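Toxin-antitoxin system toxin HepN family (Shewanella oneidensis MR-1, PDB 6M6U) cleaves mRNA, probably endonucleolytically, as the bacteriostatic toxin of a type VII toxin-antitoxin system, and is neutralised chiefly by tri-AMPylation by its cognate antitoxin MntA. Local coordinates at the interface of chains A and B and the interface of chains C and B. Coordinates in Å, arbitrary orientation; residue numbers count along the deposited sequence, not the author numbering. Chains: chain A/B, Toxin-antitoxin system toxin HepN family; chain C, Toxin-antitoxin system antitoxin MntA family.

Contact 1 joins two copies of the toxin, A and B, through helices 33-60 of A and 33-61 of B and the ends of helices 84-102; contact 2 joins the antitoxin, chain C, to the loop 65-69 of toxin chain B. The centres of their C-alpha atoms lie about 19 Å apart. They share chain B but no residue: contact 1 uses its helices, contact 2 the loop that follows helix 33-61. One toxin subunit can therefore hold its toxin partner and the antitoxin at once, in keeping with an assembly of six HepT and two MntA chains. Contact 1 also lies beside the active-site residues.

Contact 1: the interface of chains A and B. Residues chain A 41, 44-45, 48, 101; chain B 41, 44, 48, 100-101.
This is a two-fold symmetric interface between two HepT subunits, pairing A:Gln44 with B:Gln44 and A:Leu41 with B:Leu41 where helices 33-60 of A and 33-61 of B meet; it joins toxin chains within the hetero-octamer. The two glutamines meet end to end and exchange a pair of hydrogen bonds. A:Gln44 NE2 gives a nearly straight bond of 2.8 Å to B:Gln44 OE1, in the carbonyl plane and on a lone pair. The return bond, from B:Gln44 NE2 to A:Gln44 OE1, is 2.9 Å, with its donor tilted from the carbonyl plane. The amides are twisted by 30°, still flat enough for both bonds, which fix the rotation of both groups. In each glutamine CG is anti to the backbone N and the chain runs extended to CD; only the last torsion differs (chi3 -84° in A:Gln44, -15° in B:Gln44), and this lets the amides face each other. B:Gln44 NE2 also gives a longer bond of 3.2 Å to the carboxylate OE1 of B:Glu48, which it meets from above the carboxylate plane; that second bond helps position the B amide.

One turn earlier, the two leucines pass alongside each other, pointing opposite ways, with A:Leu41 CD1 3.7 Å from B:Leu41 CD1. A:Val101 runs roughly perpendicular to B:Gln44, its CG1 3.6 Å from B:Gln44 NE2, and the same methyl also approaches B:Leu41 CD1. On the other side of the glutamine pair, B:Val101 CG2 lies 4.0 Å from A:Gln44 NE2. The bent side chain of A:Glu48 turns its aliphatic part to B:Val101, with CG 3.6 Å from the backbone O of that valine.

Both Val101 residues belong to the RX(4)HXY motif, next to the active-site His102, and the patch centre is about 7 Å from both A:Arg97 and A:His102. The site thus ties the toxin pair together and probably helps position the nuclease motifs of the two subunits close to each other.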
# COMPACT_ATOMS: atom_id res chain seq x y z
N LEU A 41 -9.21 18.38 -47.31
CA LEU A 41 -9.51 18.83 -45.96
C LEU A 41 -11.01 19.05 -45.78
O LEU A 41 -11.58 18.67 -44.75
CB LEU A 41 -8.74 20.11 -45.64
CG LEU A 41 -8.95 20.57 -44.19
CD1 LEU A 41 -7.98 19.86 -43.25
CD2 LEU A 41 -8.80 22.07 -44.06
N GLN A 44 -12.69 15.78 -45.38
CA GLN A 44 -12.53 15.32 -44.01
C GLN A 44 -13.53 16.00 -43.08
O GLN A 44 -14.18 15.35 -42.26
CB GLN A 44 -11.10 15.58 -43.54
CG GLN A 44 -10.89 15.37 -42.05
CD GLN A 44 -9.44 15.53 -41.66
OE1 GLN A 44 -8.66 14.60 -41.76
NE2 GLN A 44 -9.08 16.73 -41.21
N ARG A 45 -13.66 17.33 -43.20
CA ARG A 45 -14.61 18.06 -42.37
C ARG A 45 -16.04 17.59 -42.62
O ARG A 45 -16.83 17.47 -41.67
CB ARG A 45 -14.47 19.56 -42.63
CG ARG A 45 -13.14 20.13 -42.15
CD ARG A 45 -12.91 21.53 -42.65
NE ARG A 45 -11.81 22.17 -41.90
CZ ARG A 45 -11.23 23.33 -42.22
NH1 ARG A 45 -11.63 23.99 -43.29
NH2 ARG A 45 -10.26 23.81 -41.44
N GLU A 48 -16.26 14.23 -40.80
CA GLU A 48 -16.33 14.38 -39.36
C GLU A 48 -17.68 14.93 -38.92
O GLU A 48 -18.22 14.53 -37.88
CB GLU A 48 -15.19 15.26 -38.85
CG GLU A 48 -13.84 14.56 -38.87
CD GLU A 48 -13.80 13.37 -37.92
OE1 GLU A 48 -14.37 13.46 -36.81
OE2 GLU A 48 -13.20 12.34 -38.29
N VAL A 101 -5.86 11.68 -46.46
CA VAL A 101 -5.19 12.46 -45.42
C VAL A 101 -3.91 11.78 -44.95
O VAL A 101 -2.84 12.40 -44.92
CB VAL A 101 -6.16 12.72 -44.24
CG1 VAL A 101 -5.45 13.51 -43.15
CG2 VAL A 101 -7.40 13.45 -44.73
N LEU B 41 -4.13 21.39 -43.25
CA LEU B 41 -4.11 19.96 -43.55
C LEU B 41 -2.71 19.39 -43.36
O LEU B 41 -2.53 18.36 -42.69
CB LEU B 41 -4.60 19.69 -44.97
CG LEU B 41 -4.57 18.21 -45.34
CD1 LEU B 41 -5.53 17.41 -44.48
CD2 LEU B 41 -4.88 18.00 -46.82
N GLN B 44 -1.76 19.06 -39.82
CA GLN B 44 -2.37 17.85 -39.27
C GLN B 44 -1.57 16.61 -39.66
O GLN B 44 -1.31 15.75 -38.82
CB GLN B 44 -3.82 17.74 -39.74
CG GLN B 44 -4.50 16.42 -39.39
CD GLN B 44 -5.87 16.27 -40.04
OE1 GLN B 44 -6.46 17.24 -40.53
NE2 GLN B 44 -6.39 15.05 -40.05
N GLU B 48 0.08 13.93 -37.14
CA GLU B 48 -0.35 12.54 -37.12
C GLU B 48 0.75 11.59 -37.57
O GLU B 48 0.82 10.45 -37.09
CB GLU B 48 -1.62 12.37 -37.96
CG GLU B 48 -2.71 13.36 -37.53
CD GLU B 48 -4.08 13.10 -38.14
OE1 GLU B 48 -5.09 13.57 -37.58
OE2 GLU B 48 -4.16 12.42 -39.18
N ALA B 100 -8.55 21.22 -35.18
CA ALA B 100 -8.67 21.28 -36.64
C ALA B 100 -9.55 20.15 -37.18
O ALA B 100 -10.28 20.35 -38.16
CB ALA B 100 -7.28 21.23 -37.28
N VAL B 101 -9.49 18.97 -36.57
CA VAL B 101 -10.21 17.82 -37.11
C VAL B 101 -11.66 17.80 -36.63
O VAL B 101 -12.58 17.55 -37.41
CB VAL B 101 -9.48 16.51 -36.73
CG1 VAL B 101 -10.30 15.30 -37.16
CG2 VAL B 101 -8.10 16.48 -37.37

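Contact 2: the interface of chains C and B. Residues chain C 81, 114, 118, 121-122; chain B 65-69.
C:Leu114 sets its two methyls against the backbone of B:Gln67 and B:Ser68, where the toxin loop 65-69 packs on helix 97-125 of the MntA antitoxin and the start of its helix 80-89. C:Leu114 CD2 lies 3.5 Å from the carbonyl O of B:Gln67, and C:Leu114 CD1 touches the carbonyl carbon, C, of B:Ser68 at 3.6 Å. Its CG is anti to the backbone N (chi1 173°), and CD2 also covers part of one face of the guanidinium of C:Arg118, toward the rim.

B:Pro66, which buries as much surface as C:Leu114 (46 Å² each), is met at its ring by C:Ile121, which comes in end-on and brings CD1 to 3.7 Å from B:Pro66 CD. The CB of C:Arg118 packs against the CG of the same proline. CG of C:Arg118 is flanked by both the backbone N and the carbonyl carbon (chi1 72°), and the chain then runs extended to NE, carrying the guanidinium past the proline ring to its carbonyl. There NH1 donates a bent bond of 2.9 Å (141° at H) to B:Pro66 O, tilted from the carbonyl plane and with the oxygen off the guanidinium plane as well. B:Ile65 brings its CG2 beside this end of the arginine and also meets C:Ile122 CG2, at 3.6 Å, the two side chains roughly perpendicular.

Further along the loop, the backbone N of C:Val81, near the start of its helix, donates to B:Gln67 O at 3.0 Å, nearly along the C=O axis. The side chain of B:Gln67 bends back, its NE2 bonding to B:Ile65 O at 2.8 Å, while OE1 rests against CB and CG1 of C:Val81. That internal bond braces the loop from within.

Recognition combines bonds to the consecutive carbonyls of B:Pro66 and B:Gln67 with apolar contacts of B:Ile65 and B:Pro66. The site docks the antitoxin, the enzyme that AMPylates HepT, on a toxin subunit and helps build the hetero-octamer.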
# COMPACT_ATOMS: atom_id res chain seq x y z
N VAL C 81 -9.55 8.02 -22.99
CA VAL C 81 -10.13 6.74 -22.57
C VAL C 81 -11.10 6.95 -21.41
O VAL C 81 -12.23 6.45 -21.43
CB VAL C 81 -9.02 5.74 -22.21
CG1 VAL C 81 -9.59 4.59 -21.38
CG2 VAL C 81 -8.36 5.21 -23.48
N LEU C 114 -8.48 7.98 -31.63
CA LEU C 114 -7.45 7.34 -30.82
C LEU C 114 -7.37 5.85 -31.10
O LEU C 114 -6.28 5.29 -31.24
CB LEU C 114 -7.71 7.59 -29.33
CG LEU C 114 -6.77 6.81 -28.41
CD1 LEU C 114 -5.33 7.30 -28.56
CD2 LEU C 114 -7.24 6.89 -26.96
N ARG C 118 -3.86 3.74 -32.10
CA ARG C 118 -3.26 2.88 -31.09
C ARG C 118 -3.63 1.41 -31.22
O ARG C 118 -3.20 0.61 -30.38
CB ARG C 118 -3.65 3.39 -29.69
CG ARG C 118 -5.12 3.13 -29.35
CD ARG C 118 -5.41 3.44 -27.90
NE ARG C 118 -6.75 3.01 -27.50
CZ ARG C 118 -7.12 2.82 -26.24
NH1 ARG C 118 -6.25 3.03 -25.26
NH2 ARG C 118 -8.35 2.41 -25.95
N ILE C 121 -0.96 -1.17 -30.99
CA ILE C 121 -0.36 -1.32 -29.67
C ILE C 121 -1.16 -2.30 -28.82
O ILE C 121 -0.59 -3.18 -28.17
CB ILE C 121 -0.24 0.06 -28.99
CG1 ILE C 121 0.84 0.89 -29.68
CG2 ILE C 121 0.04 -0.11 -27.50
CD1 ILE C 121 0.84 2.34 -29.26
N ILE C 122 -2.49 -2.18 -28.84
CA ILE C 122 -3.30 -3.04 -27.97
C ILE C 122 -3.42 -4.45 -28.56
O ILE C 122 -3.51 -5.44 -27.82
CB ILE C 122 -4.69 -2.40 -27.73
CG1 ILE C 122 -5.38 -2.07 -29.02
CG2 ILE C 122 -4.59 -1.13 -26.89
CD1 ILE C 122 -6.34 -3.14 -29.48
N ILE B 65 0.23 1.71 -23.11
CA ILE B 65 -0.95 1.87 -23.94
C ILE B 65 -1.39 3.33 -23.84
O ILE B 65 -1.84 3.77 -22.77
CB ILE B 65 -2.07 0.91 -23.51
CG1 ILE B 65 -1.58 -0.53 -23.64
CG2 ILE B 65 -3.32 1.14 -24.35
CD1 ILE B 65 -2.32 -1.51 -22.77
N PRO B 66 -1.26 4.12 -24.91
CA PRO B 66 -1.68 5.52 -24.85
C PRO B 66 -3.16 5.62 -24.54
O PRO B 66 -3.98 4.86 -25.07
CB PRO B 66 -1.34 6.07 -26.25
CG PRO B 66 -1.21 4.87 -27.12
CD PRO B 66 -0.70 3.76 -26.23
N GLN B 67 -3.50 6.54 -23.65
CA GLN B 67 -4.88 6.77 -23.23
C GLN B 67 -5.50 7.97 -23.94
O GLN B 67 -6.70 8.22 -23.79
CB GLN B 67 -4.96 6.98 -21.71
CG GLN B 67 -4.32 5.86 -20.90
CD GLN B 67 -5.08 4.55 -21.04
OE1 GLN B 67 -6.23 4.45 -20.60
NE2 GLN B 67 -4.45 3.55 -21.66
N SER B 68 -4.69 8.70 -24.70
CA SER B 68 -5.12 9.78 -25.57
C SER B 68 -4.01 9.97 -26.59
O SER B 68 -2.94 9.37 -26.47
CB SER B 68 -5.39 11.07 -24.79
OG SER B 68 -4.17 11.67 -24.41
N SER B 69 -4.27 10.81 -27.59
CA SER B 69 -3.27 11.02 -28.63
C SER B 69 -2.01 11.67 -28.07
O SER B 69 -0.90 11.31 -28.47
CB SER B 69 -3.86 11.86 -29.76
OG SER B 69 -4.75 11.08 -30.55